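Long-range contact in CrtC domain-containing protein (Fusarium vanettenii 77-13-4, PDB 7A0Q), which probably hydrates the isoflavonoid phytoalexin kievitone, acting as a lyase-class hydratase: residues Val55-Thr68 against Ala195-Trp209. Numbering follows the deposited sequence.
Sequences VGGSWWSSSYITTT and AIDPAKSHTWYDRQW. With IMD (imidazole), chain F.
Ser58, Trp60, Ser62 and Tyr64 pair with Gln208, Asp206, Trp204 and His202 as hydrogen-bonded antiparallel pairs, the N-to-C directions of the two strands 168° apart. Beyond this ladder, Ser201 OG takes the N-H of Thr66 at 3.0 Å, Thr66 OG1 donates to Lys200 O, and Thr66 O receives Asp197 N, while Asp197 OD1 closes an Asx turn on Ala199 N.

Charge and pi contacts gather round Arg207. Its chain bends at chi2 (73°), laying the guanidinium flat on Trp59, centres 3.8 Å apart. In the guanidinium plane, NH1 and NH2 both grip Gly56 O, NH2 at 2.7 Å, and NH1 also donates to Ser58 O at 2.9 Å from above that carbonyl's plane. Gln208 N reaches Ser58 O from the opposite face. With NE bound to Ser50 O, the group is fixed in rotation. Val55 CG1 sits over the face of the Trp209 indole.

On the side bearing Trp60, Trp204 NE1 gives a nearly straight bond (177°) to Asp206 OD1, while OD2 accepts from an imidazole, likely a crystallisation additive, whose C4 lies over Trp60. The Tyr64 and His202 rings are close to parallel with little overlap, Tyr64 CD1 lying 3.3 Å from His202 CE1; their polar ends bond Gln223 and Tyr336 of the eight-stranded barrel. On the other side, Ser63 OG and Thr203 OG1 are 2.7 Å apart and hydrogen-bonded, and Ile65 CD1 meets Ile196 CD1.

Strand 58-66 thus lies between 72-81 and 202-210 in the N-terminal lipocalin-like domain, and 202-210 pairs in turn with 171-189; Ile149 of strand 145-152 covers Ser63, Ile65 and Ile196.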
ATOM      1  N   VAL A  55      -7.054 -15.584  -9.019  1.00 15.88           N
ATOM      2  CA  VAL A  55      -7.279 -15.535  -7.575  1.00 15.97           C
ATOM      3  C   VAL A  55      -8.200 -14.379  -7.214  1.00 18.13           C
ATOM      4  O   VAL A  55      -8.898 -14.431  -6.189  1.00 17.99           O
ATOM      5  CB  VAL A  55      -5.921 -15.469  -6.850  1.00 15.34           C
ATOM      6  CG1 VAL A  55      -6.081 -15.291  -5.332  1.00 16.14           C
ATOM      7  CG2 VAL A  55      -5.118 -16.728  -7.143  1.00 17.15           C
ATOM      8  N   GLY A  56      -8.236 -13.334  -8.046  1.00 17.37           N
ATOM      9  CA  GLY A  56      -9.115 -12.199  -7.848  1.00 14.36           C
ATOM     10  C   GLY A  56      -8.540 -11.209  -6.852  1.00 14.41           C
ATOM     11  O   GLY A  56      -7.428 -11.368  -6.344  1.00 16.20           O
ATOM     12  N   GLY A  57      -9.313 -10.164  -6.573  1.00 14.26           N
ATOM     13  CA  GLY A  57      -8.994  -9.248  -5.488  1.00 15.59           C
ATOM     14  C   GLY A  57      -8.258  -7.996  -5.965  1.00 15.71           C
ATOM     15  O   GLY A  57      -8.684  -7.333  -6.919  1.00 16.34           O
ATOM     16  N   SER A  58      -7.169  -7.654  -5.268  1.00 13.18           N
ATOM     17  CA  SER A  58      -6.527  -6.356  -5.375  1.00 13.77           C
ATOM     18  C   SER A  58      -5.017  -6.528  -5.496  1.00 15.18           C
ATOM     19  O   SER A  58      -4.426  -7.371  -4.821  1.00 13.49           O
ATOM     20  CB  SER A  58      -6.895  -5.504  -4.144  1.00 17.60           C
ATOM     21  OG  SER A  58      -6.096  -4.342  -4.024  1.00 16.78           O
ATOM     22  N   TRP A  59      -4.406  -5.723  -6.371  1.00 13.88           N
ATOM     23  CA  TRP A  59      -2.962  -5.704  -6.605  1.00 14.31           C
ATOM     24  C   TRP A  59      -2.520  -4.248  -6.484  1.00 14.30           C
ATOM     25  O   TRP A  59      -3.134  -3.374  -7.099  1.00 14.86           O
ATOM     26  CB  TRP A  59      -2.613  -6.273  -7.992  1.00 15.06           C
ATOM     27  CG  TRP A  59      -2.985  -7.725  -8.235  1.00 13.66           C
ATOM     28  CD1 TRP A  59      -2.155  -8.801  -8.158  1.00 11.51           C
ATOM     29  CD2 TRP A  59      -4.273  -8.246  -8.633  1.00 13.34           C
ATOM     30  NE1 TRP A  59      -2.838  -9.958  -8.472  1.00 13.80           N
ATOM     31  CE2 TRP A  59      -4.140  -9.639  -8.759  1.00 12.83           C
ATOM     32  CE3 TRP A  59      -5.526  -7.662  -8.869  1.00 16.04           C
ATOM     33  CZ2 TRP A  59      -5.210 -10.467  -9.125  1.00 14.60           C
ATOM     34  CZ3 TRP A  59      -6.589  -8.483  -9.243  1.00 15.63           C
ATOM     35  CH2 TRP A  59      -6.422  -9.871  -9.365  1.00 14.77           C
ATOM     36  N   TRP A  60      -1.476  -3.978  -5.696  1.00 15.74           N
ATOM     37  CA  TRP A  60      -1.215  -2.614  -5.246  1.00 14.54           C
ATOM     38  C   TRP A  60       0.277  -2.399  -5.033  1.00 15.41           C
ATOM     39  O   TRP A  60       0.963  -3.280  -4.515  1.00 14.66           O
ATOM     40  CB  TRP A  60      -1.997  -2.384  -3.947  1.00 14.03           C
ATOM     41  CG  TRP A  60      -2.029  -1.037  -3.330  1.00 13.95           C
ATOM     42  CD1 TRP A  60      -3.075  -0.157  -3.356  1.00 15.91           C
ATOM     43  CD2 TRP A  60      -1.027  -0.442  -2.489  1.00 14.69           C
ATOM     44  NE1 TRP A  60      -2.780   0.956  -2.614  1.00 17.70           N
ATOM     45  CE2 TRP A  60      -1.529   0.810  -2.067  1.00 16.80           C
ATOM     46  CE3 TRP A  60       0.242  -0.843  -2.059  1.00 14.19           C
ATOM     47  CZ2 TRP A  60      -0.802   1.675  -1.248  1.00 14.80           C
ATOM     48  CZ3 TRP A  60       0.966   0.017  -1.228  1.00 13.93           C
ATOM     49  CH2 TRP A  60       0.439   1.261  -0.837  1.00 15.50           C
ATOM     50  N   SER A  61       0.776  -1.231  -5.438  1.00 13.40           N
ATOM     51  CA  SER A  61       2.179  -0.915  -5.203  1.00 14.90           C
ATOM     52  C   SER A  61       2.345   0.556  -4.864  1.00 13.93           C
ATOM     53  O   SER A  61       1.675   1.424  -5.436  1.00 14.40           O
ATOM     54  CB  SER A  61       3.077  -1.278  -6.413  1.00 13.95           C
ATOM     55  OG  SER A  61       2.772  -0.538  -7.593  1.00 14.26           O
ATOM     56  N   SER A  62       3.230   0.823  -3.908  1.00 14.26           N
ATOM     57  CA  SER A  62       3.693   2.180  -3.618  1.00 15.04           C
ATOM     58  C   SER A  62       5.215   2.209  -3.715  1.00 18.69           C
ATOM     59  O   SER A  62       5.907   1.536  -2.945  1.00 15.86           O
ATOM     60  CB  SER A  62       3.184   2.646  -2.254  1.00 15.70           C
ATOM     61  OG  SER A  62       3.750   1.894  -1.189  1.00 17.00           O
ATOM     62  N   SER A  63       5.729   2.951  -4.692  1.00 15.27           N
ATOM     63  CA  SER A  63       7.165   3.025  -4.925  1.00 18.47           C
ATOM     64  C   SER A  63       7.709   4.321  -4.354  1.00 15.76           C
ATOM     65  O   SER A  63       7.205   5.402  -4.674  1.00 17.41           O
ATOM     66  CB  SER A  63       7.487   2.937  -6.418  1.00 17.86           C
ATOM     67  OG  SER A  63       7.070   1.696  -6.959  1.00 16.31           O
ATOM     68  N   TYR A  64       8.711   4.194  -3.490  1.00 15.59           N
ATOM     69  CA  TYR A  64       9.429   5.318  -2.907  1.00 16.91           C
ATOM     70  C   TYR A  64      10.711   5.481  -3.713  1.00 16.55           C
ATOM     71  O   TYR A  64      11.620   4.655  -3.601  1.00 17.96           O
ATOM     72  CB  TYR A  64       9.721   5.045  -1.434  1.00 17.37           C
ATOM     73  CG  TYR A  64       8.493   4.720  -0.601  1.00 17.49           C
ATOM     74  CD1 TYR A  64       7.997   3.421  -0.523  1.00 15.87           C
ATOM     75  CD2 TYR A  64       7.835   5.723   0.106  1.00 16.98           C
ATOM     76  CE1 TYR A  64       6.871   3.131   0.249  1.00 17.42           C
ATOM     77  CE2 TYR A  64       6.726   5.453   0.874  1.00 20.96           C
ATOM     78  CZ  TYR A  64       6.245   4.161   0.943  1.00 15.46           C
ATOM     79  OH  TYR A  64       5.138   3.934   1.718  1.00 17.36           O
ATOM     80  N   ILE A  65      10.776   6.532  -4.532  1.00 17.50           N
ATOM     81  CA  ILE A  65      11.726   6.614  -5.637  1.00 16.47           C
ATOM     82  C   ILE A  65      12.701   7.764  -5.403  1.00 17.88           C
ATOM     83  O   ILE A  65      12.288   8.865  -5.030  1.00 19.23           O
ATOM     84  CB  ILE A  65      10.991   6.805  -6.979  1.00 17.94           C
ATOM     85  CG1 ILE A  65      10.323   5.495  -7.426  1.00 18.16           C
ATOM     86  CG2 ILE A  65      11.947   7.338  -8.048  1.00 18.82           C
ATOM     87  CD1 ILE A  65       9.306   5.682  -8.522  1.00 21.09           C
ATOM     88  N   THR A  66      13.990   7.499  -5.606  1.00 17.53           N
ATOM     89  CA  THR A  66      14.968   8.535  -5.925  1.00 18.56           C
ATOM     90  C   THR A  66      15.402   8.311  -7.368  1.00 17.30           C
ATOM     91  O   THR A  66      15.755   7.187  -7.735  1.00 18.36           O
ATOM     92  CB  THR A  66      16.190   8.490  -5.002  1.00 19.09           C
ATOM     93  OG1 THR A  66      15.775   8.497  -3.630  1.00 20.11           O
ATOM     94  CG2 THR A  66      17.092   9.702  -5.260  1.00 22.47           C
ATOM     95  N   THR A  67      15.345   9.367  -8.188  1.00 20.17           N
ATOM     96  CA  THR A  67      15.781   9.246  -9.569  1.00 19.44           C
ATOM     97  C   THR A  67      17.296   9.417  -9.659  1.00 17.62           C
ATOM     98  O   THR A  67      17.959   9.800  -8.689  1.00 20.29           O
ATOM     99  CB  THR A  67      15.095  10.282 -10.455  1.00 22.57           C
ATOM    100  OG1 THR A  67      15.466  11.587 -10.004  1.00 23.17           O
ATOM    101  CG2 THR A  67      13.565  10.134 -10.404  1.00 19.56           C
ATOM    102  N   THR A  68      17.844   9.124 -10.844  1.00 19.17           N
ATOM    103  CA  THR A  68      19.285   9.261 -11.023  1.00 20.62           C
ATOM    104  C   THR A  68      19.725  10.718 -11.011  1.00 24.17           C
ATOM    105  O   THR A  68      20.920  10.981 -10.824  1.00 22.67           O
ATOM    106  CB  THR A  68      19.749   8.579 -12.315  1.00 21.77           C
ATOM    107  OG1 THR A  68      19.060   9.125 -13.447  1.00 22.01           O
ATOM    108  CG2 THR A  68      19.494   7.083 -12.240  1.00 24.61           C
ATOM    109  N   ALA A 195      15.005   8.260 -14.840  1.00 20.26           N
ATOM    110  CA  ALA A 195      15.379   6.894 -14.492  1.00 18.77           C
ATOM    111  C   ALA A 195      15.415   6.705 -12.981  1.00 20.30           C
ATOM    112  O   ALA A 195      15.935   7.547 -12.243  1.00 19.52           O
ATOM    113  CB  ALA A 195      16.746   6.536 -15.078  1.00 21.08           C
ATOM    114  N   ILE A 196      14.862   5.585 -12.527  1.00 20.08           N
ATOM    115  CA  ILE A 196      14.855   5.251 -11.108  1.00 19.85           C
ATOM    116  C   ILE A 196      16.238   4.765 -10.696  1.00 18.08           C
ATOM    117  O   ILE A 196      16.857   3.952 -11.391  1.00 21.55           O
ATOM    118  CB  ILE A 196      13.782   4.189 -10.824  1.00 16.83           C
ATOM    119  CG1 ILE A 196      12.392   4.787 -11.071  1.00 18.73           C
ATOM    120  CG2 ILE A 196      13.898   3.649  -9.391  1.00 17.44           C
ATOM    121  CD1 ILE A 196      11.250   3.750 -11.009  1.00 19.51           C
ATOM    122  N   ASP A 197      16.729   5.258  -9.554  1.00 19.04           N
ATOM    123  CA  ASP A 197      17.991   4.782  -9.000  1.00 19.41           C
ATOM    124  C   ASP A 197      17.705   3.592  -8.091  1.00 17.52           C
ATOM    125  O   ASP A 197      17.188   3.787  -6.978  1.00 19.40           O
ATOM    126  CB  ASP A 197      18.697   5.891  -8.227  1.00 19.63           C
ATOM    127  CG  ASP A 197      20.047   5.463  -7.668  1.00 21.90           C
ATOM    128  OD1 ASP A 197      20.379   4.262  -7.704  1.00 21.63           O
ATOM    129  OD2 ASP A 197      20.786   6.348  -7.190  1.00 24.73           O
ATOM    130  N   PRO A 198      18.046   2.364  -8.488  1.00 18.52           N
ATOM    131  CA  PRO A 198      17.701   1.205  -7.643  1.00 18.76           C
ATOM    132  C   PRO A 198      18.426   1.180  -6.304  1.00 21.72           C
ATOM    133  O   PRO A 198      17.975   0.480  -5.390  1.00 20.89           O
ATOM    134  CB  PRO A 198      18.090   0.001  -8.507  1.00 20.93           C
ATOM    135  CG  PRO A 198      19.136   0.531  -9.455  1.00 23.78           C
ATOM    136  CD  PRO A 198      18.829   1.989  -9.679  1.00 20.79           C
ATOM    137  N   ALA A 199      19.527   1.915  -6.137  1.00 19.60           N
ATOM    138  CA  ALA A 199      20.189   1.919  -4.841  1.00 19.81           C
ATOM    139  C   ALA A 199      19.462   2.780  -3.817  1.00 18.66           C
ATOM    140  O   ALA A 199      19.708   2.634  -2.614  1.00 21.58           O
ATOM    141  CB  ALA A 199      21.638   2.402  -4.989  1.00 23.33           C
ATOM    142  N   LYS A 200      18.572   3.667  -4.260  1.00 17.84           N
ATOM    143  CA  LYS A 200      17.963   4.651  -3.379  1.00 18.47           C
ATOM    144  C   LYS A 200      16.452   4.683  -3.568  1.00 17.12           C
ATOM    145  O   LYS A 200      15.813   5.728  -3.455  1.00 18.18           O
ATOM    146  CB  LYS A 200      18.591   6.025  -3.602  1.00 22.48           C
ATOM    147  CG  LYS A 200      20.052   6.051  -3.145  1.00 27.18           C
ATOM    148  CD  LYS A 200      20.745   7.362  -3.466  1.00 33.69           C
ATOM    149  CE  LYS A 200      22.170   7.362  -2.901  1.00 36.28           C
ATOM    150  NZ  LYS A 200      22.915   8.602  -3.258  1.00 47.31           N
ATOM    151  N   SER A 201      15.866   3.513  -3.818  1.00 19.24           N
ATOM    152  CA  SER A 201      14.438   3.374  -4.085  1.00 17.97           C
ATOM    153  C   SER A 201      13.966   2.053  -3.476  1.00 15.26           C
ATOM    154  O   SER A 201      14.761   1.143  -3.235  1.00 17.49           O
ATOM    155  CB  SER A 201      14.145   3.363  -5.594  1.00 19.07           C
ATOM    156  OG  SER A 201      14.499   4.601  -6.221  1.00 18.76           O
ATOM    157  N   HIS A 202      12.659   1.945  -3.238  1.00 16.98           N
ATOM    158  CA  HIS A 202      12.087   0.636  -2.928  1.00 15.22           C
ATOM    159  C   HIS A 202      10.591   0.691  -3.164  1.00 13.69           C
ATOM    160  O   HIS A 202       9.995   1.765  -3.206  1.00 17.19           O
ATOM    161  CB  HIS A 202      12.379   0.184  -1.488  1.00 15.32           C
ATOM    162  CG  HIS A 202      11.735   1.038  -0.438  1.00 17.04           C
ATOM    163  ND1 HIS A 202      10.581   0.671   0.232  1.00 17.74           N
ATOM    164  CD2 HIS A 202      12.090   2.246   0.063  1.00 18.85           C
ATOM    165  CE1 HIS A 202      10.261   1.617   1.100  1.00 17.46           C
ATOM    166  NE2 HIS A 202      11.156   2.585   1.013  1.00 22.76           N
ATOM    167  N   THR A 203       9.993  -0.484  -3.319  1.00 16.07           N
ATOM    168  CA  THR A 203       8.560  -0.583  -3.564  1.00 16.85           C
ATOM    169  C   THR A 203       7.943  -1.498  -2.522  1.00 12.77           C
ATOM    170  O   THR A 203       8.471  -2.581  -2.254  1.00 14.86           O
ATOM    171  CB  THR A 203       8.271  -1.118  -4.978  1.00 15.33           C
ATOM    172  OG1 THR A 203       8.738  -0.170  -5.942  1.00 14.82           O
ATOM    173  CG2 THR A 203       6.769  -1.344  -5.206  1.00 16.44           C
ATOM    174  N   TRP A 204       6.833  -1.061  -1.933  1.00 13.81           N
ATOM    175  CA  TRP A 204       5.987  -1.929  -1.129  1.00 14.58           C
ATOM    176  C   TRP A 204       4.896  -2.424  -2.063  1.00 12.34           C
ATOM    177  O   TRP A 204       4.090  -1.629  -2.561  1.00 14.53           O
ATOM    178  CB  TRP A 204       5.394  -1.189   0.064  1.00 15.07           C
ATOM    179  CG  TRP A 204       4.481  -2.040   0.943  1.00 11.93           C
ATOM    180  CD1 TRP A 204       3.341  -2.714   0.565  1.00 14.50           C
ATOM    181  CD2 TRP A 204       4.641  -2.281   2.343  1.00 13.06           C
ATOM    182  NE1 TRP A 204       2.784  -3.352   1.657  1.00 14.08           N
ATOM    183  CE2 TRP A 204       3.566  -3.101   2.758  1.00 12.20           C
ATOM    184  CE3 TRP A 204       5.585  -1.873   3.293  1.00 13.48           C
ATOM    185  CZ2 TRP A 204       3.414  -3.519   4.082  1.00 14.37           C
ATOM    186  CZ3 TRP A 204       5.423  -2.281   4.614  1.00 14.54           C
ATOM    187  CH2 TRP A 204       4.355  -3.104   4.990  1.00 14.38           C
ATOM    188  N   TYR A 205       4.900  -3.722  -2.325  1.00 13.40           N
ATOM    189  CA  TYR A 205       3.860  -4.376  -3.099  1.00 13.41           C
ATOM    190  C   TYR A 205       2.909  -5.064  -2.126  1.00 13.87           C
ATOM    191  O   TYR A 205       3.346  -5.824  -1.257  1.00 15.24           O
ATOM    192  CB  TYR A 205       4.488  -5.379  -4.070  1.00 13.46           C
ATOM    193  CG  TYR A 205       3.475  -6.247  -4.773  1.00 11.19           C
ATOM    194  CD1 TYR A 205       2.823  -5.779  -5.919  1.00 14.10           C
ATOM    195  CD2 TYR A 205       3.187  -7.531  -4.317  1.00 12.73           C
ATOM    196  CE1 TYR A 205       1.894  -6.562  -6.575  1.00 13.28           C
ATOM    197  CE2 TYR A 205       2.246  -8.324  -4.967  1.00 14.51           C
ATOM    198  CZ  TYR A 205       1.618  -7.834  -6.094  1.00 15.58           C
ATOM    199  OH  TYR A 205       0.702  -8.628  -6.744  1.00 16.63           O
ATOM    200  N   ASP A 206       1.616  -4.780  -2.250  1.00 12.58           N
ATOM    201  CA  ASP A 206       0.625  -5.357  -1.348  1.00 12.98           C
ATOM    202  C   ASP A 206      -0.408  -6.135  -2.149  1.00 13.89           C
ATOM    203  O   ASP A 206      -1.006  -5.602  -3.092  1.00 15.73           O
ATOM    204  CB  ASP A 206      -0.072  -4.282  -0.499  1.00 11.99           C
ATOM    205  CG  ASP A 206      -0.452  -4.797   0.864  1.00 14.53           C
ATOM    206  OD1 ASP A 206       0.447  -4.949   1.713  1.00 15.27           O
ATOM    207  OD2 ASP A 206      -1.650  -5.064   1.074  1.00 15.59           O
ATOM    208  N   ARG A 207      -0.618  -7.386  -1.767  1.00 13.05           N
ATOM    209  CA  ARG A 207      -1.540  -8.286  -2.453  1.00 11.02           C
ATOM    210  C   ARG A 207      -2.645  -8.687  -1.492  1.00 12.43           C
ATOM    211  O   ARG A 207      -2.359  -9.162  -0.391  1.00 14.55           O
ATOM    212  CB  ARG A 207      -0.783  -9.524  -2.940  1.00 13.04           C
ATOM    213  CG  ARG A 207      -1.653 -10.596  -3.508  1.00 13.68           C
ATOM    214  CD  ARG A 207      -2.214 -10.229  -4.864  1.00 14.66           C
ATOM    215  NE  ARG A 207      -2.996 -11.353  -5.388  1.00 13.53           N
ATOM    216  CZ  ARG A 207      -4.285 -11.289  -5.724  1.00 13.81           C
ATOM    217  NH1 ARG A 207      -4.966 -10.138  -5.612  1.00 14.68           N
ATOM    218  NH2 ARG A 207      -4.889 -12.375  -6.192  1.00 14.41           N
ATOM    219  N   GLN A 208      -3.897  -8.506  -1.900  1.00 13.13           N
ATOM    220  CA  GLN A 208      -5.010  -8.762  -0.991  1.00 12.17           C
ATOM    221  C   GLN A 208      -6.190  -9.323  -1.757  1.00 13.70           C
ATOM    222  O   GLN A 208      -6.560  -8.796  -2.805  1.00 15.18           O
ATOM    223  CB  GLN A 208      -5.431  -7.481  -0.260  1.00 12.50           C
ATOM    224  CG  GLN A 208      -6.492  -7.735   0.815  1.00 15.06           C
ATOM    225  CD  GLN A 208      -6.671  -6.559   1.746  1.00 20.34           C
ATOM    226  OE1 GLN A 208      -6.060  -5.503   1.560  1.00 21.51           O
ATOM    227  NE2 GLN A 208      -7.516  -6.735   2.767  1.00 21.11           N
ATOM    228  N   TRP A 209      -6.811 -10.364  -1.205  1.00 13.58           N
ATOM    229  CA  TRP A 209      -7.997 -10.935  -1.835  1.00 15.35           C
ATOM    230  C   TRP A 209      -8.904 -11.461  -0.728  1.00 21.34           C
ATOM    231  O   TRP A 209      -8.458 -11.692   0.394  1.00 18.78           O
ATOM    232  CB  TRP A 209      -7.618 -12.009  -2.877  1.00 18.93           C
ATOM    233  CG  TRP A 209      -6.957 -13.280  -2.373  1.00 18.12           C
ATOM    234  CD1 TRP A 209      -7.534 -14.518  -2.287  1.00 20.89           C
ATOM    235  CD2 TRP A 209      -5.606 -13.438  -1.911  1.00 16.60           C
ATOM    236  NE1 TRP A 209      -6.631 -15.428  -1.803  1.00 20.95           N
ATOM    237  CE2 TRP A 209      -5.444 -14.797  -1.553  1.00 15.10           C
ATOM    238  CE3 TRP A 209      -4.522 -12.562  -1.750  1.00 16.43           C
ATOM    239  CZ2 TRP A 209      -4.238 -15.302  -1.065  1.00 15.12           C
ATOM    240  CZ3 TRP A 209      -3.338 -13.056  -1.238  1.00 15.21           C
ATOM    241  CH2 TRP A 209      -3.205 -14.420  -0.902  1.00 17.89           C
TER
HETATM  242  N1  IMD F 403      -4.664  -1.159   1.325  1.00 23.90           N
HETATM  243  C2  IMD F 403      -4.097  -2.201   1.975  1.00 22.73           C
HETATM  244  N3  IMD F 403      -3.044  -2.635   1.237  1.00 23.47           N
HETATM  245  C4  IMD F 403      -2.947  -1.867   0.139  1.00 26.41           C
HETATM  246  C5  IMD F 403      -3.965  -0.934   0.191  1.00 25.05           C
HETATM  247  O   HOH W   1      -3.911  -5.082  -2.733  1.00 21.41           O
HETATM  248  O   HOH W   2      20.288   9.059  -7.352  1.00 26.36           O
HETATM  249  O   HOH W   3      16.804  10.473 -14.088  1.00 29.51           O